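PDB 3MCZ: O-methyltransferase, which probably transfers a methyl group from S-adenosylmethionine to a hydroxyl oxygen of a substrate not yet identified, working as a dimer. Local coordinates for residues S38-H42 against Q118-W122; T53-P59 against D91-N95; L238-F244 against V269-A273. Residues are numbered along the deposited sequence.

Contact 1 (S38-H42 against Q118-W122)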
loop_
_atom_site.group_PDB
_atom_site.type_symbol
_atom_site.label_atom_id
_atom_site.label_comp_id
_atom_site.label_asym_id
_atom_site.label_seq_id
_atom_site.Cartn_x
_atom_site.Cartn_y
_atom_site.Cartn_z
ATOM N N SER A 38 1.282 4.117 -2.178
ATOM C CA SER A 38 2.513 3.534 -2.760
ATOM C C SER A 38 2.571 3.787 -4.233
ATOM O O SER A 38 3.593 4.277 -4.752
ATOM C CB SER A 38 2.605 2.019 -2.501
ATOM O OG SER A 38 2.546 1.766 -1.113
ATOM N N ALA A 39 1.473 3.436 -4.919
ATOM C CA ALA A 39 1.413 3.541 -6.388
ATOM C C ALA A 39 1.643 4.970 -6.872
ATOM O O ALA A 39 2.304 5.183 -7.872
ATOM C CB ALA A 39 0.102 3.022 -6.883
ATOM N N ILE A 40 1.105 5.948 -6.143
ATOM C CA ILE A 40 1.286 7.375 -6.488
ATOM C C ILE A 40 2.783 7.756 -6.446
ATOM O O ILE A 40 3.316 8.362 -7.384
ATOM C CB ILE A 40 0.492 8.264 -5.529
ATOM C CG1 ILE A 40 -0.999 8.015 -5.711
ATOM C CG2 ILE A 40 0.869 9.774 -5.690
ATOM C CD1 ILE A 40 -1.842 8.589 -4.555
ATOM N N LEU A 41 3.449 7.416 -5.345
ATOM C CA LEU A 41 4.863 7.673 -5.241
ATOM C C LEU A 41 5.670 6.922 -6.267
ATOM O O LEU A 41 6.608 7.470 -6.843
ATOM C CB LEU A 41 5.365 7.325 -3.842
ATOM C CG LEU A 41 6.858 7.589 -3.572
ATOM C CD1 LEU A 41 7.295 9.041 -3.883
ATOM C CD2 LEU A 41 7.208 7.154 -2.109
ATOM N N HIS A 42 5.329 5.651 -6.481
ATOM C CA HIS A 42 6.009 4.855 -7.474
ATOM C C HIS A 42 5.929 5.538 -8.816
ATOM O O HIS A 42 6.951 5.627 -9.528
ATOM C CB HIS A 42 5.469 3.411 -7.591
ATOM C CG HIS A 42 5.585 2.585 -6.335
ATOM N ND1 HIS A 42 4.807 1.468 -6.135
ATOM C CD2 HIS A 42 6.317 2.736 -5.205
ATOM C CE1 HIS A 42 5.067 0.947 -4.952
ATOM N NE2 HIS A 42 5.959 1.715 -4.347
ATOM N N GLN A 118 10.954 -1.668 -4.873
ATOM C CA GLN A 118 9.624 -1.857 -4.289
ATOM C C GLN A 118 8.517 -1.899 -5.359
ATOM O O GLN A 118 7.690 -2.796 -5.351
ATOM C CB GLN A 118 9.351 -0.806 -3.238
ATOM C CG GLN A 118 10.219 -0.952 -1.970
ATOM C CD GLN A 118 10.214 0.287 -1.101
ATOM O OE1 GLN A 118 10.121 1.416 -1.604
ATOM N NE2 GLN A 118 10.381 0.095 0.208
ATOM N N TYR A 119 8.479 -0.962 -6.286
ATOM C CA TYR A 119 7.406 -1.047 -7.278
ATOM C C TYR A 119 7.518 -2.205 -8.226
ATOM O O TYR A 119 6.519 -2.680 -8.736
ATOM C CB TYR A 119 7.125 0.261 -7.988
ATOM C CG TYR A 119 8.094 0.830 -8.951
ATOM C CD1 TYR A 119 8.388 0.203 -10.149
ATOM C CD2 TYR A 119 8.619 2.112 -8.726
ATOM C CE1 TYR A 119 9.238 0.798 -11.053
ATOM C CE2 TYR A 119 9.475 2.714 -9.631
ATOM C CZ TYR A 119 9.787 2.051 -10.786
ATOM O OH TYR A 119 10.649 2.649 -11.694
ATOM N N LEU A 120 8.726 -2.724 -8.409
ATOM C CA LEU A 120 8.884 -3.934 -9.229
ATOM C C LEU A 120 8.285 -5.217 -8.599
ATOM O O LEU A 120 8.189 -6.251 -9.292
ATOM C CB LEU A 120 10.377 -4.140 -9.569
ATOM C CG LEU A 120 10.923 -3.098 -10.570
ATOM C CD1 LEU A 120 12.448 -3.250 -10.780
ATOM C CD2 LEU A 120 10.134 -3.211 -11.910
ATOM N N GLN A 121 7.900 -5.184 -7.314
ATOM C CA GLN A 121 7.241 -6.361 -6.709
ATOM C C GLN A 121 5.707 -6.255 -6.688
ATOM O O GLN A 121 5.030 -7.137 -6.149
ATOM C CB GLN A 121 7.750 -6.638 -5.274
ATOM C CG GLN A 121 9.244 -6.413 -5.055
ATOM C CD GLN A 121 10.116 -7.046 -6.135
ATOM O OE1 GLN A 121 9.861 -8.171 -6.573
ATOM N NE2 GLN A 121 11.159 -6.322 -6.564
ATOM N N TRP A 122 5.156 -5.210 -7.318
ATOM C CA TRP A 122 3.721 -4.939 -7.236
ATOM C C TRP A 122 2.848 -6.108 -7.663
ATOM O O TRP A 122 1.824 -6.412 -7.037
ATOM C CB TRP A 122 3.369 -3.749 -8.123
ATOM C CG TRP A 122 1.964 -3.216 -7.961
ATOM C CD1 TRP A 122 0.873 -3.491 -8.735
ATOM C CD2 TRP A 122 1.538 -2.252 -7.000
ATOM N NE1 TRP A 122 -0.206 -2.775 -8.295
ATOM C CE2 TRP A 122 0.166 -2.004 -7.236
ATOM C CE3 TRP A 122 2.183 -1.550 -5.989
ATOM C CZ2 TRP A 122 -0.564 -1.098 -6.486
ATOM C CZ3 TRP A 122 1.432 -0.655 -5.214
ATOM C CH2 TRP A 122 0.087 -0.436 -5.480
#
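Contact 1 illustrates how one histidine can serve two interfaces at once. Ser38, on helix 35-46, opens the segment: its CB lies 4.0 Å from Trp122 CZ3, at the edge of the indole, while its OG bonds to the carbonyl of Leu31 of the second subunit. Ala39 follows, its methyl CB 3.7 Å from Trp122 CH2, an apolar touch on the same six-membered ring. One turn beyond Ser38, His42 fills the gap between the segments. Its ring takes Tyr119 CB over one face, 3.4 Å from the centroid, a CH-pi contact, and its CE1 lies 4.0 Å from Trp122 CE3. The type I turn from Tyr119 to Trp122 brings both aromatic residues round to it. His42 NE2 is hydrogen-bonded to the Ser32 carbonyl of the second subunit, whose Ser32 OG also bonds Gln118 OE1, and Trp122 stacks on its counterpart there. Within the chain the join is therefore aromatic and apolar, whereas Ser38, His42 and Gln118 reach across the dimer with their polar ends, consistent with this family's dimerisation domain.

Contact 2 (T53-P59 against D91-N95)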
loop_
_atom_site.group_PDB
_atom_site.type_symbol
_atom_site.label_atom_id
_atom_site.label_comp_id
_atom_site.label_asym_id
_atom_site.label_seq_id
_atom_site.Cartn_x
_atom_site.Cartn_y
_atom_site.Cartn_z
ATOM N N THR A 53 10.122 19.482 -11.430
ATOM C CA THR A 53 9.675 20.413 -10.407
ATOM C C THR A 53 10.799 20.860 -9.450
ATOM O O THR A 53 10.520 21.408 -8.394
ATOM C CB THR A 53 8.457 19.810 -9.610
ATOM O OG1 THR A 53 8.769 18.491 -9.141
ATOM C CG2 THR A 53 7.229 19.711 -10.502
ATOM N N GLN A 54 12.064 20.660 -9.828
ATOM C CA GLN A 54 13.194 21.284 -9.106
ATOM C C GLN A 54 13.079 22.804 -9.157
ATOM O O GLN A 54 13.553 23.516 -8.263
ATOM C CB GLN A 54 14.535 20.849 -9.684
ATOM C CG GLN A 54 14.985 19.454 -9.208
ATOM C CD GLN A 54 16.376 19.104 -9.724
ATOM O OE1 GLN A 54 16.596 19.033 -10.942
ATOM N NE2 GLN A 54 17.326 18.900 -8.800
ATOM N N THR A 55 12.440 23.299 -10.203
ATOM C CA THR A 55 11.983 24.674 -10.195
ATOM C C THR A 55 10.462 24.722 -10.400
ATOM O O THR A 55 9.852 23.747 -10.846
ATOM C CB THR A 55 12.765 25.522 -11.207
ATOM O OG1 THR A 55 12.376 26.884 -11.053
ATOM C CG2 THR A 55 12.533 25.047 -12.644
ATOM N N GLY A 56 9.855 25.833 -10.020
ATOM C CA GLY A 56 8.408 25.936 -10.029
ATOM C C GLY A 56 7.787 25.697 -11.399
ATOM O O GLY A 56 8.231 26.259 -12.400
ATOM N N ARG A 57 6.742 24.875 -11.447
ATOM C CA ARG A 57 6.018 24.641 -12.681
ATOM C C ARG A 57 4.511 24.716 -12.467
ATOM O O ARG A 57 3.992 24.203 -11.451
ATOM C CB ARG A 57 6.330 23.257 -13.249
ATOM C CG ARG A 57 7.784 22.911 -13.328
ATOM C CD ARG A 57 8.525 23.658 -14.434
ATOM N NE ARG A 57 9.870 23.097 -14.542
ATOM C CZ ARG A 57 10.778 23.420 -15.460
ATOM N NH1 ARG A 57 11.968 22.835 -15.424
ATOM N NH2 ARG A 57 10.526 24.328 -16.399
ATOM N N THR A 58 3.808 25.270 -13.457
ATOM C CA THR A 58 2.333 25.225 -13.486
ATOM C C THR A 58 1.870 23.873 -14.019
ATOM O O THR A 58 2.643 23.175 -14.673
ATOM C CB THR A 58 1.719 26.300 -14.402
ATOM O OG1 THR A 58 2.090 26.057 -15.778
ATOM C CG2 THR A 58 2.153 27.683 -13.970
ATOM N N PRO A 59 0.609 23.500 -13.745
ATOM C CA PRO A 59 0.083 22.271 -14.369
ATOM C C PRO A 59 0.146 22.285 -15.897
ATOM O O PRO A 59 0.440 21.248 -16.491
ATOM C CB PRO A 59 -1.361 22.195 -13.874
ATOM C CG PRO A 59 -1.380 22.983 -12.606
ATOM C CD PRO A 59 -0.323 24.063 -12.751
ATOM N N ASP A 91 0.099 29.606 -8.653
ATOM C CA ASP A 91 -0.315 28.468 -9.482
ATOM C C ASP A 91 0.828 27.491 -9.798
ATOM O O ASP A 91 0.635 26.577 -10.577
ATOM C CB ASP A 91 -0.912 28.961 -10.794
ATOM C CG ASP A 91 -2.233 29.694 -10.600
ATOM O OD1 ASP A 91 -2.954 29.394 -9.622
ATOM O OD2 ASP A 91 -2.557 30.565 -11.440
ATOM N N ALA A 92 2.002 27.689 -9.195
ATOM C CA ALA A 92 3.179 26.876 -9.492
ATOM C C ALA A 92 3.480 25.854 -8.384
ATOM O O ALA A 92 3.213 26.094 -7.197
ATOM C CB ALA A 92 4.407 27.796 -9.737
ATOM N N PHE A 93 4.054 24.729 -8.787
ATOM C CA PHE A 93 4.435 23.661 -7.886
ATOM C C PHE A 93 5.922 23.433 -7.986
ATOM O O PHE A 93 6.464 23.325 -9.095
ATOM C CB PHE A 93 3.727 22.360 -8.283
ATOM C CG PHE A 93 2.239 22.385 -8.078
ATOM C CD1 PHE A 93 1.406 22.882 -9.064
ATOM C CD2 PHE A 93 1.664 21.898 -6.903
ATOM C CE1 PHE A 93 0.022 22.908 -8.883
ATOM C CE2 PHE A 93 0.271 21.908 -6.742
ATOM C CZ PHE A 93 -0.530 22.428 -7.732
ATOM N N ARG A 94 6.551 23.327 -6.821
ATOM C CA ARG A 94 7.978 23.070 -6.724
ATOM C C ARG A 94 8.237 22.073 -5.598
ATOM O O ARG A 94 7.432 21.927 -4.673
ATOM C CB ARG A 94 8.761 24.375 -6.505
ATOM C CG ARG A 94 8.613 24.994 -5.124
ATOM C CD ARG A 94 9.490 26.245 -4.968
ATOM N NE ARG A 94 9.412 26.760 -3.605
ATOM C CZ ARG A 94 8.358 27.408 -3.126
ATOM N NH1 ARG A 94 7.307 27.626 -3.908
ATOM N NH2 ARG A 94 8.351 27.843 -1.873
ATOM N N ASN A 95 9.356 21.366 -5.701
ATOM C CA ASN A 95 9.745 20.365 -4.720
ATOM C C ASN A 95 9.929 20.908 -3.328
ATOM O O ASN A 95 10.535 21.955 -3.128
ATOM C CB ASN A 95 11.067 19.713 -5.109
ATOM C CG ASN A 95 10.965 18.906 -6.369
ATOM O OD1 ASN A 95 9.873 18.538 -6.782
ATOM N ND2 ASN A 95 12.107 18.603 -6.973
#
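The backbone supplies most of the polar bonding in contact 2. Arg57 and Phe93 form a single antiparallel bridge, a hydrogen-bonded pair with Arg57 N to Phe93 O at 2.8 Å and Phe93 N to Arg57 O at 2.7 Å. A third backbone bond, Asn95 N to Thr53 O at 2.9 Å, ties the other end of the loop to the strand. CA-H...O contacts supplement these, including Gly56 CA to Phe93 O at 3.4 Å. Among side chains, Thr53 OG1 donates to Asn95 OD1 at 2.6 Å, while Asn95 ND2 turns to Phe50 O and Glu100; Thr58, at the N-cap position, caps a backbone N at the start of helix 59-66. The apolar share is small: Pro59 CG rests 4.0 Å from Phe93 CE1, and the phenyl ring continues inward to Leu77 and Ala81 of helix 70-82, meeting His78 edge-to-face. With strand 86-89 pairing along the other edge of 92-95, the arrangement is that of a winged helix, the helix-turn-helix type of this dimerisation domain: a two-stranded wing whose edge is extended by the loop between helices 49-52 and 59-66.

Contact 3 (L238-F244 against V269-A273)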
loop_
_atom_site.group_PDB
_atom_site.type_symbol
_atom_site.label_atom_id
_atom_site.label_comp_id
_atom_site.label_asym_id
_atom_site.label_seq_id
_atom_site.Cartn_x
_atom_site.Cartn_y
_atom_site.Cartn_z
ATOM N N LEU A 238 27.236 -21.930 -0.826
ATOM C CA LEU A 238 27.358 -22.064 0.622
ATOM C C LEU A 238 26.707 -23.344 1.155
ATOM O O LEU A 238 27.006 -23.784 2.248
ATOM C CB LEU A 238 26.742 -20.864 1.316
ATOM C CG LEU A 238 27.319 -19.467 1.070
ATOM C CD1 LEU A 238 26.712 -18.559 2.116
ATOM C CD2 LEU A 238 28.846 -19.465 1.123
ATOM N N LEU A 239 25.835 -23.952 0.367
ATOM C CA LEU A 239 25.236 -25.255 0.741
ATOM C C LEU A 239 26.115 -26.480 0.445
ATOM O O LEU A 239 25.784 -27.586 0.837
ATOM C CB LEU A 239 23.875 -25.402 0.051
ATOM C CG LEU A 239 22.835 -24.447 0.633
ATOM C CD1 LEU A 239 21.520 -24.492 -0.163
ATOM C CD2 LEU A 239 22.622 -24.839 2.088
ATOM N N ASP A 240 27.237 -26.293 -0.241
ATOM C CA ASP A 240 28.111 -27.405 -0.598
ATOM C C ASP A 240 29.285 -27.458 0.359
ATOM O O ASP A 240 30.139 -26.584 0.326
ATOM C CB ASP A 240 28.597 -27.223 -2.035
ATOM C CG ASP A 240 29.361 -28.418 -2.556
ATOM O OD1 ASP A 240 29.514 -29.444 -1.849
ATOM O OD2 ASP A 240 29.805 -28.327 -3.710
ATOM N N ALA A 241 29.322 -28.475 1.217
ATOM C CA ALA A 241 30.348 -28.548 2.248
ATOM C C ALA A 241 31.746 -28.531 1.689
ATOM O O ALA A 241 32.661 -28.005 2.317
ATOM C CB ALA A 241 30.163 -29.776 3.121
ATOM N N ARG A 242 31.941 -29.115 0.510
ATOM C CA ARG A 242 33.293 -29.242 -0.028
ATOM C C ARG A 242 33.889 -27.890 -0.383
ATOM O O ARG A 242 35.103 -27.731 -0.357
ATOM C CB ARG A 242 33.322 -30.165 -1.250
ATOM C CG ARG A 242 32.968 -31.606 -0.941
ATOM C CD ARG A 242 32.751 -32.385 -2.235
ATOM N NE ARG A 242 31.500 -31.965 -2.869
ATOM C CZ ARG A 242 31.095 -32.311 -4.091
ATOM N NH1 ARG A 242 31.836 -33.106 -4.867
ATOM N NH2 ARG A 242 29.924 -31.855 -4.537
ATOM N N ASN A 243 33.031 -26.924 -0.703
ATOM C CA ASN A 243 33.456 -25.538 -0.970
ATOM C C ASN A 243 34.139 -24.864 0.190
ATOM O O ASN A 243 34.800 -23.859 0.005
ATOM C CB ASN A 243 32.259 -24.668 -1.372
ATOM C CG ASN A 243 31.786 -24.948 -2.785
ATOM O OD1 ASN A 243 32.402 -25.711 -3.523
ATOM N ND2 ASN A 243 30.682 -24.348 -3.157
ATOM N N PHE A 244 33.984 -25.402 1.384
ATOM C CA PHE A 244 34.639 -24.841 2.566
ATOM C C PHE A 244 35.970 -25.500 2.923
ATOM O O PHE A 244 36.712 -24.984 3.767
ATOM C CB PHE A 244 33.691 -24.915 3.753
ATOM C CG PHE A 244 32.473 -24.064 3.595
ATOM C CD1 PHE A 244 31.379 -24.532 2.915
ATOM C CD2 PHE A 244 32.415 -22.788 4.135
ATOM C CE1 PHE A 244 30.263 -23.760 2.769
ATOM C CE2 PHE A 244 31.308 -22.005 3.969
ATOM C CZ PHE A 244 30.223 -22.487 3.300
ATOM N N VAL A 269 24.755 -24.055 6.932
ATOM C CA VAL A 269 25.545 -22.883 6.532
ATOM C C VAL A 269 26.286 -22.316 7.732
ATOM O O VAL A 269 27.430 -21.943 7.622
ATOM C CB VAL A 269 24.672 -21.808 5.930
ATOM C CG1 VAL A 269 25.450 -20.453 5.770
ATOM C CG2 VAL A 269 24.160 -22.294 4.559
ATOM N N ILE A 270 25.605 -22.240 8.861
ATOM C CA ILE A 270 26.200 -21.724 10.094
ATOM C C ILE A 270 27.350 -22.629 10.510
ATOM O O ILE A 270 28.430 -22.152 10.841
ATOM C CB ILE A 270 25.166 -21.601 11.219
ATOM C CG1 ILE A 270 24.167 -20.497 10.894
ATOM C CG2 ILE A 270 25.854 -21.289 12.551
ATOM C CD1 ILE A 270 22.913 -20.536 11.747
ATOM N N GLY A 271 27.139 -23.944 10.481
ATOM C CA GLY A 271 28.220 -24.868 10.770
ATOM C C GLY A 271 29.457 -24.755 9.884
ATOM O O GLY A 271 30.591 -24.787 10.366
ATOM N N HIS A 272 29.233 -24.644 8.585
ATOM C CA HIS A 272 30.323 -24.507 7.641
ATOM C C HIS A 272 31.069 -23.196 7.906
ATOM O O HIS A 272 32.308 -23.156 7.872
ATOM C CB HIS A 272 29.782 -24.475 6.223
ATOM C CG HIS A 272 29.164 -25.764 5.777
ATOM N ND1 HIS A 272 28.185 -25.818 4.809
ATOM C CD2 HIS A 272 29.380 -27.037 6.168
ATOM C CE1 HIS A 272 27.818 -27.075 4.625
ATOM N NE2 HIS A 272 28.516 -27.831 5.452
ATOM N N ALA A 273 30.305 -22.141 8.141
ATOM C CA ALA A 273 30.860 -20.819 8.406
ATOM C C ALA A 273 31.741 -20.849 9.632
ATOM O O ALA A 273 32.864 -20.318 9.626
ATOM C CB ALA A 273 29.754 -19.773 8.596
#
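A helix can be fastened to a neighbouring loop through a few side chains on one of its faces, and contact 3 shows the principle with two residues of helix 263-275 doing most of the work. Val269 comes first. Its CG2 methyl lies 3.9 Å from Leu239 CD2, and its CG1 is 4.3 Å from Leu238 CD1, so the valine meets both leucines at the start of the loop. Three residues on, His272 points toward the loop and has the largest covered area of any residue here. Its ND1 donates a weak hydrogen bond, 3.5 Å long, to Leu238 O, which lies near the plane of the imidazole. Over one face of that ring sits Ala241 CA, 4.0 Å from the centroid, in a CH-pi contact. The base of the same side chain does the converse: His272 CB stands over the face of the Phe244 ring, 3.4 Å from its centroid and almost along the ring normal. The histidine is thus held through its nitrogen, its ring face and its CB, by three parts of a loop that curls round it. Ala273 ends the segment with a lighter touch, its N 4.3 Å from Phe244 CE2. The contact belongs to the Rossmann-like methyltransferase domain. The loop connects strands 231-235 and 251-255; Leu238, Phe244 and Ala273 converge on Leu186 of strand 182-186, Val269 and Ala273 cover Leu254 of strand 251-255, and Ile270 packs on helix 319-328.

Taken together, the three contacts show chemistry following location. Contact 2 and the 38-42 side of contact 1 belong to the dimerisation domain, with contact 2 nested along the chain inside the loop that contact 1 closes, their centres 23 Å apart; contact 3 lies in the methyltransferase domain, its centre 56 Å from that of contact 2. Contact 1 is buried and the only one of the three within reach of the second subunit, joining a helix to the end of another and the turn after it, largely through rings. Contact 2, at the surface, depends chiefly on backbone pairing between loop and strand. Contact 3 is intermediate in burial and joins helix to loop, combining CH-pi and apolar packing with one weak hydrogen bond. No structural element is shared among them.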